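Local coordinates for ubiquinol-cytochrome C chaperone (Brucella abortus NCTC 8038, PDB 6RWT), which probably acts as an assembly chaperone of respiratory complex III, its mitochondrial homolog Cbp3 being known to interact with newly synthesized cytochrome b, at residues E14-V17 against L18-E22; R160-S163 against D164-A168; H85-E89 against L90-D94. All coordinates share one frame; numbering follows the deposited sequence. Where two conformers were deposited one is given.

Overall arrangement
From the N terminus, the long helix 2-28 comes first and carries interaction 1, residues 14-22, in its middle. Interaction 3, residues 85-94, follows where helix 66-89 ends and the chain turns off toward helix 100-120. Interaction 2, residues 160-168, comes last, between helix 145-161 and the short helix 164-168. Each is a contact between near neighbours in sequence, so the three stand in series, neither nesting nor crossing, and none closes a long loop. Interactions 1 and 2 touch where Ile16 packs on Ala168, joining the N-terminal helix to the short late one. Interactions 2 and 3 lie on opposite sides of the chain's centre, about 35 Å apart between centres.

Interaction 1. Residues E14-V17 against L18-E22; sequences EAIV and LRVYE
Four backbone hydrogen bonds bind Glu14-Val17 to Leu18-Glu22 within helix 2-28, each an i to i+4 step. Leu18 N donates to Glu14 O, Arg19 N to Ala15 O, Val20 N to Ile16 O and Tyr21 N to Val17 O; the Val20 N to Ile16 O bond is 2.9 Å long, with an N-H...O angle of 169°.

Among the side chains, Arg19 makes the closest approach, in the conformer described folding back toward the preceding turn. With chi1 at 40°, its CG sits between the backbone N and the carbonyl carbon and comes within 3.1 Å of Ala15 O. The chain then runs extended to NE, bringing one face of the guanidinium over Ile16, where NH1 lies 3.3 Å from CG1.

The apolar contact is looser: Ile16 CG2 and Val20 CG2 are 4.2 Å apart, one turn from each other. Val17 and Val20 are buried against helix 66-89, on Glu74 and Glu78 and on Ile75 respectively. Tyr21 reaches away between helices, resting on Leu50 and Ile54 of helix 43-61, while its OH bonds to Asp82.

The turn thus rests on its backbone bonds and on Ile16-Val20 packing, and Arg19, at least in this conformer, lays its methylenes and flat face against the helix, leaving NH2 to make its weak bond to Ala169 O.

Interaction 2. Residues R160-S163 against D164-A168; sequences REIS and DEALA
This is a local contact at the N-terminal end of the short helix 164-168, on the protein surface: Ile162 and Ser163, which leave helix 145-161, fold against its first turn. Ser163 occupies the N-cap position. Its OG accepts from Ala166 N at 3.0 Å, with an N-H...O angle of 159°, so a backbone N-H of the opening turn finds its acceptor in a side chain. The torsion that allows this places OG between the backbone N and the carbonyl carbon (chi1 72°). Ser163 OG also lies 3.3 Å from Ala166 CB. Ser163 O begins the regular bonding of the helix, receiving Leu167 N at 3.0 Å nearly in line with its C=O bond.

An apolar contact accompanies the cap. Ile162 directs its CG2 branch at the helix, 3.9 Å from Ala166 CB and 4.1 Å from Leu167 CB, so one methyl group bridges two successive residues. The buried Leu167 continues inward onto Arg60 and Met61 of helix 43-61 and onto Leu68 of helix 66-89.

Asp164, the first residue after the cap, gives its carboxylate to partners outside the turn: OD1 forms a salt bridge with Arg60, and OD2 a weak hydrogen bond with Asn65. Arg60 also donates to Ile162 O, holding the turn from both sides of Ser163. A carboxylate at this end of a helix would probably also be favoured by the helix dipole. The classic serine N-cap is combined here with a hydrophobic staple, Ile162 before the cap packing on Leu167 four residues after it.

Interaction 3. Residues H85-E89 against L90-D94; sequences HSLRE and LGIGD
Leu87 O receives two backbone donors from Leu90-Asp94, where helix 66-89 gives way to the loop leading to helix 100-120. Ile92 N lies 2.9 Å from Leu87 O and Leu90 N 3.0 Å from it, and the two arrive from opposite faces of the carbonyl plane. The Leu90 bond is the more bent, with an N-H...O angle of 139°. One residue further on, Gly91 N donates to Arg88 O at 3.1 Å, again from well above the carbonyl plane.

The nested pair, Ile92 N to Leu87 O around Gly91 N to Arg88 O, defines a Schellman motif, with Gly91 as its C-prime residue at a positive phi of 74°. The reversal supplies donors to carbonyls at the end of the helix and swings Ile92 back alongside Leu87. Those two side chains pass at a slant, touching at their bases, where CB meets CB at 4.0 Å, and again between Leu87 CD2 and Ile92 CD1. Leu87 also packs on Arg100 and Leu104 of helix 100-120. Beside them, Leu90 folds its CG back to within 3.7 Å of Ser86 O.

Arg88 stretches in an extended chain from CG to NE past Gly93 toward Asp94. Its NH2 makes a weak, 3.5 Å hydrogen bond to Asp94 OD2, part of a salt bridge, with the guanidinium and carboxylate planes almost perpendicular. A water in the guanidinium plane accepts from both Arg88 NH1, at 3.1 Å, and Asp94 N, giving a second bridge between arginine and loop. The stronger partner of this arginine is Asp84, one turn back, which pairs with NE, whereas Asp94 OD1 forms a salt bridge with Arg100 at the start of the next helix.

Interaction 1. Residues E14-V17 against L18-E22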
loop_
_atom_site.group_PDB
_atom_site.type_symbol
_atom_site.label_atom_id
_atom_site.label_comp_id
_atom_site.label_asym_id
_atom_site.label_seq_id
_atom_site.Cartn_x
_atom_site.Cartn_y
_atom_site.Cartn_z
ATOM N N GLU A 14 -14.603 10.032 -8.466
ATOM C CA GLU A 14 -13.296 10.374 -9.040
ATOM C C GLU A 14 -12.477 11.263 -8.101
ATOM O O GLU A 14 -11.266 11.053 -7.946
ATOM C CB GLU A 14 -13.450 10.995 -10.434
ATOM C CG GLU A 14 -14.103 10.072 -11.475
ATOM C CD GLU A 14 -13.429 8.712 -11.585
ATOM O OE1 GLU A 14 -14.088 7.696 -11.286
ATOM O OE2 GLU A 14 -12.234 8.655 -11.952
ATOM N N ALA A 15 -13.134 12.231 -7.463
ATOM C CA ALA A 15 -12.483 13.080 -6.452
ATOM C C ALA A 15 -12.011 12.283 -5.223
ATOM O O ALA A 15 -10.911 12.516 -4.724
ATOM C CB ALA A 15 -13.405 14.217 -6.038
ATOM N N ILE A 16 -12.832 11.344 -4.756
ATOM C CA ILE A 16 -12.470 10.454 -3.628
ATOM C C ILE A 16 -11.255 9.569 -3.953
ATOM O O ILE A 16 -10.331 9.459 -3.145
ATOM C CB ILE A 16 -13.685 9.598 -3.178
ATOM C CG1 ILE A 16 -14.736 10.501 -2.506
ATOM C CG2 ILE A 16 -13.281 8.466 -2.228
ATOM C CD1 ILE A 16 -16.106 9.870 -2.371
ATOM N N VAL A 17 -11.255 8.949 -5.132
ATOM C CA VAL A 17 -10.140 8.084 -5.552
ATOM C C VAL A 17 -8.823 8.887 -5.594
ATOM O O VAL A 17 -7.795 8.427 -5.097
ATOM C CB VAL A 17 -10.427 7.404 -6.914
ATOM C CG1 VAL A 17 -9.195 6.696 -7.458
ATOM C CG2 VAL A 17 -11.579 6.410 -6.785
ATOM N N LEU A 18 -8.872 10.091 -6.160
ATOM C CA LEU A 18 -7.693 10.949 -6.229
ATOM C C LEU A 18 -7.169 11.309 -4.839
ATOM O O LEU A 18 -5.951 11.214 -4.597
ATOM C CB LEU A 18 -7.974 12.222 -7.036
ATOM C CG LEU A 18 -6.850 13.256 -7.159
ATOM C CD1 LEU A 18 -5.625 12.665 -7.844
ATOM C CD2 LEU A 18 -7.354 14.477 -7.912
ATOM N N ARG A 19 -8.048 11.715 -3.919
ATOM C CA ARG A 19 -7.556 12.113 -2.587
ATOM C C ARG A 19 -7.040 10.923 -1.779
ATOM O O ARG A 19 -6.001 11.037 -1.124
ATOM C CB ARG A 19 -8.538 12.970 -1.768
ATOM C CG ARG A 19 -10.008 12.629 -1.791
ATOM C CD ARG A 19 -10.765 13.928 -1.538
ATOM N NE ARG A 19 -12.169 13.942 -1.950
ATOM C CZ ARG A 19 -13.176 13.600 -1.157
ATOM N NH1 ARG A 19 -14.418 13.660 -1.598
ATOM N NH2 ARG A 19 -12.937 13.186 0.078
ATOM N N VAL A 20 -7.732 9.785 -1.851
ATOM C CA VAL A 20 -7.261 8.562 -1.161
ATOM C C VAL A 20 -5.884 8.128 -1.691
ATOM O O VAL A 20 -4.960 7.893 -0.899
ATOM C CB VAL A 20 -8.302 7.409 -1.260
ATOM C CG1 VAL A 20 -7.735 6.068 -0.795
ATOM C CG2 VAL A 20 -9.544 7.740 -0.450
ATOM N N TYR A 21 -5.731 8.067 -3.016
ATOM C CA TYR A 21 -4.451 7.662 -3.617
ATOM C C TYR A 21 -3.309 8.630 -3.225
ATOM O O TYR A 21 -2.191 8.193 -2.894
ATOM C CB TYR A 21 -4.569 7.480 -5.158
ATOM C CG TYR A 21 -3.414 6.680 -5.719
ATOM C CD1 TYR A 21 -3.367 5.291 -5.576
ATOM C CD2 TYR A 21 -2.347 7.303 -6.346
ATOM C CE1 TYR A 21 -2.286 4.554 -6.046
ATOM C CE2 TYR A 21 -1.265 6.570 -6.832
ATOM C CZ TYR A 21 -1.240 5.194 -6.678
ATOM O OH TYR A 21 -0.169 4.452 -7.140
ATOM N N GLU A 22 -3.596 9.935 -3.225
ATOM C CA GLU A 22 -2.597 10.938 -2.825
ATOM C C GLU A 22 -2.147 10.807 -1.362
ATOM O O GLU A 22 -0.955 10.970 -1.070
ATOM C CB GLU A 22 -3.088 12.356 -3.155
ATOM C CG GLU A 22 -3.085 12.597 -4.661
ATOM C CD GLU A 22 -3.501 13.994 -5.077
ATOM O OE1 GLU A 22 -4.287 14.653 -4.365
ATOM O OE2 GLU A 22 -3.047 14.426 -6.155
#

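Interaction 2. Residues R160-S163 against D164-A168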
loop_
_atom_site.group_PDB
_atom_site.type_symbol
_atom_site.label_atom_id
_atom_site.label_comp_id
_atom_site.label_asym_id
_atom_site.label_seq_id
_atom_site.Cartn_x
_atom_site.Cartn_y
_atom_site.Cartn_z
ATOM N N ARG A 160 -8.337 0.301 11.010
ATOM C CA ARG A 160 -9.457 -0.523 11.492
ATOM C C ARG A 160 -10.502 0.290 12.262
ATOM O O ARG A 160 -11.703 -0.001 12.189
ATOM C CB ARG A 160 -8.934 -1.659 12.376
ATOM C CG ARG A 160 -9.992 -2.673 12.804
ATOM C CD ARG A 160 -9.353 -3.967 13.289
ATOM N NE ARG A 160 -8.445 -3.734 14.410
ATOM C CZ ARG A 160 -7.579 -4.628 14.904
ATOM N NH1 ARG A 160 -7.474 -5.861 14.393
ATOM N NH2 ARG A 160 -6.799 -4.278 15.927
ATOM N N GLU A 161 -10.039 1.302 12.991
ATOM C CA GLU A 161 -10.922 2.139 13.812
ATOM C C GLU A 161 -11.685 3.210 13.026
ATOM O O GLU A 161 -12.665 3.758 13.533
ATOM C CB GLU A 161 -10.129 2.802 14.940
ATOM C CG GLU A 161 -9.698 1.845 16.036
ATOM C CD GLU A 161 -9.206 2.579 17.267
ATOM O OE1 GLU A 161 -8.294 3.427 17.135
ATOM O OE2 GLU A 161 -9.736 2.314 18.365
ATOM N N ILE A 162 -11.249 3.517 11.806
ATOM C CA ILE A 162 -12.009 4.416 10.929
ATOM C C ILE A 162 -13.296 3.675 10.534
ATOM O O ILE A 162 -13.243 2.495 10.176
ATOM C CB ILE A 162 -11.208 4.832 9.661
ATOM C CG1 ILE A 162 -9.885 5.524 10.037
ATOM C CG2 ILE A 162 -12.025 5.791 8.793
ATOM C CD1 ILE A 162 -8.931 5.770 8.875
ATOM N N SER A 163 -14.447 4.348 10.613
ATOM C CA SER A 163 -15.715 3.727 10.208
ATOM C C SER A 163 -15.726 3.393 8.707
ATOM O O SER A 163 -15.076 4.074 7.911
ATOM C CB SER A 163 -16.914 4.623 10.558
ATOM O OG SER A 163 -16.992 5.764 9.716
ATOM N N ASP A 164 -16.456 2.341 8.334
ATOM C CA ASP A 164 -16.700 2.026 6.916
ATOM C C ASP A 164 -17.246 3.242 6.140
ATOM O O ASP A 164 -16.829 3.496 5.004
ATOM C CB ASP A 164 -17.678 0.845 6.770
ATOM C CG ASP A 164 -17.050 -0.517 7.090
ATOM O OD1 ASP A 164 -15.895 -0.597 7.569
ATOM O OD2 ASP A 164 -17.742 -1.537 6.861
ATOM N N GLU A 165 -18.174 3.979 6.756
ATOM C CA GLU A 165 -18.784 5.174 6.153
ATOM C C GLU A 165 -17.755 6.280 5.866
ATOM O O GLU A 165 -17.719 6.831 4.758
ATOM C CB GLU A 165 -19.914 5.706 7.062
ATOM C CG GLU A 165 -20.648 6.939 6.541
ATOM C CD GLU A 165 -21.884 7.299 7.355
ATOM O OE1 GLU A 165 -22.869 7.774 6.752
ATOM O OE2 GLU A 165 -21.880 7.118 8.592
ATOM N N ALA A 166 -16.914 6.586 6.856
ATOM C CA ALA A 166 -15.901 7.635 6.709
ATOM C C ALA A 166 -14.838 7.251 5.676
ATOM O O ALA A 166 -14.408 8.088 4.873
ATOM C CB ALA A 166 -15.246 7.943 8.044
ATOM N N LEU A 167 -14.427 5.984 5.690
ATOM C CA LEU A 167 -13.404 5.505 4.759
ATOM C C LEU A 167 -13.910 5.549 3.313
ATOM O O LEU A 167 -13.193 5.995 2.410
ATOM C CB LEU A 167 -12.955 4.090 5.133
ATOM C CG LEU A 167 -11.757 3.506 4.389
ATOM C CD1 LEU A 167 -10.535 4.420 4.416
ATOM C CD2 LEU A 167 -11.411 2.154 4.996
ATOM N N ALA A 168 -15.155 5.130 3.100
ATOM C CA ALA A 168 -15.763 5.183 1.756
ATOM C C ALA A 168 -15.949 6.617 1.231
ATOM O O ALA A 168 -15.952 6.833 0.016
ATOM C CB ALA A 168 -17.084 4.436 1.747
#

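Interaction 3. Residues H85-E89 against L90-D94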
loop_
_atom_site.group_PDB
_atom_site.type_symbol
_atom_site.label_atom_id
_atom_site.label_comp_id
_atom_site.label_asym_id
_atom_site.label_seq_id
_atom_site.Cartn_x
_atom_site.Cartn_y
_atom_site.Cartn_z
ATOM N N HIS A 85 4.129 2.281 -15.405
ATOM C CA HIS A 85 4.950 3.428 -15.797
ATOM C C HIS A 85 6.348 3.383 -15.181
ATOM O O HIS A 85 7.335 3.638 -15.879
ATOM C CB HIS A 85 4.237 4.736 -15.426
ATOM C CG HIS A 85 4.956 5.965 -15.885
ATOM N ND1 HIS A 85 5.037 6.328 -17.214
ATOM C CD2 HIS A 85 5.634 6.911 -15.193
ATOM C CE1 HIS A 85 5.738 7.445 -17.319
ATOM N NE2 HIS A 85 6.108 7.820 -16.108
ATOM N N SER A 86 6.436 3.051 -13.886
ATOM C CA SER A 86 7.740 2.932 -13.199
ATOM C C SER A 86 8.665 1.892 -13.842
ATOM O O SER A 86 9.886 2.078 -13.887
ATOM C CB SER A 86 7.551 2.591 -11.716
ATOM O OG SER A 86 6.900 3.649 -11.023
ATOM N N LEU A 87 8.097 0.787 -14.322
ATOM C CA LEU A 87 8.903 -0.218 -15.024
ATOM C C LEU A 87 9.391 0.297 -16.376
ATOM O O LEU A 87 10.546 0.080 -16.741
ATOM C CB LEU A 87 8.124 -1.518 -15.183
ATOM C CG LEU A 87 7.839 -2.251 -13.874
ATOM C CD1 LEU A 87 6.937 -3.410 -14.194
ATOM C CD2 LEU A 87 9.089 -2.763 -13.186
ATOM N N ARG A 88 8.525 0.999 -17.100
ATOM C CA ARG A 88 8.929 1.648 -18.363
ATOM C C ARG A 88 10.029 2.707 -18.169
ATOM O O ARG A 88 10.871 2.887 -19.051
ATOM C CB ARG A 88 7.719 2.252 -19.076
ATOM C CG ARG A 88 6.731 1.192 -19.549
ATOM C CD ARG A 88 5.509 1.768 -20.234
ATOM N NE ARG A 88 4.603 0.701 -20.674
ATOM C CZ ARG A 88 4.787 -0.088 -21.741
ATOM N NH1 ARG A 88 5.859 0.033 -22.530
ATOM N NH2 ARG A 88 3.882 -1.019 -22.031
ATOM N N GLU A 89 10.032 3.390 -17.021
ATOM C CA GLU A 89 11.125 4.324 -16.671
ATOM C C GLU A 89 12.510 3.646 -16.597
ATOM O O GLU A 89 13.534 4.307 -16.807
ATOM C CB GLU A 89 10.823 5.049 -15.339
ATOM C CG GLU A 89 9.654 6.034 -15.383
ATOM C CD GLU A 89 9.375 6.716 -14.044
ATOM O OE1 GLU A 89 9.710 6.160 -12.977
ATOM O OE2 GLU A 89 8.811 7.831 -14.049
ATOM N N LEU A 90 12.534 2.338 -16.301
ATOM C CA LEU A 90 13.772 1.538 -16.248
ATOM C C LEU A 90 14.053 0.715 -17.519
ATOM O O LEU A 90 14.946 -0.142 -17.521
ATOM C CB LEU A 90 13.712 0.588 -15.048
ATOM C CG LEU A 90 13.482 1.222 -13.671
ATOM C CD1 LEU A 90 13.351 0.136 -12.612
ATOM C CD2 LEU A 90 14.588 2.199 -13.302
ATOM N N GLY A 91 13.306 0.971 -18.588
ATOM C CA GLY A 91 13.429 0.195 -19.829
ATOM C C GLY A 91 12.825 -1.206 -19.786
ATOM O O GLY A 91 13.153 -2.041 -20.636
ATOM N N ILE A 92 11.943 -1.466 -18.818
ATOM C CA ILE A 92 11.228 -2.743 -18.708
ATOM C C ILE A 92 9.857 -2.558 -19.365
ATOM O O ILE A 92 8.865 -2.221 -18.703
ATOM C CB ILE A 92 11.114 -3.230 -17.240
ATOM C CG1 ILE A 92 12.509 -3.412 -16.625
ATOM C CG2 ILE A 92 10.331 -4.550 -17.150
ATOM C CD1 ILE A 92 12.515 -3.628 -15.122
ATOM N N GLY A 93 9.835 -2.747 -20.683
ATOM C CA GLY A 93 8.604 -2.754 -21.482
ATOM C C GLY A 93 8.202 -4.174 -21.831
ATOM O O GLY A 93 8.671 -5.131 -21.220
ATOM N N ASP A 94 7.340 -4.317 -22.828
ATOM C CA ASP A 94 6.898 -5.651 -23.258
ATOM C C ASP A 94 7.924 -6.411 -24.111
ATOM O O ASP A 94 7.817 -7.631 -24.231
ATOM C CB ASP A 94 5.544 -5.562 -23.958
ATOM C CG ASP A 94 4.455 -5.027 -23.037
ATOM O OD1 ASP A 94 4.381 -5.469 -21.871
ATOM O OD2 ASP A 94 3.681 -4.150 -23.467
HETATM O O HOH W 1 6.773 -2.015 -24.634
#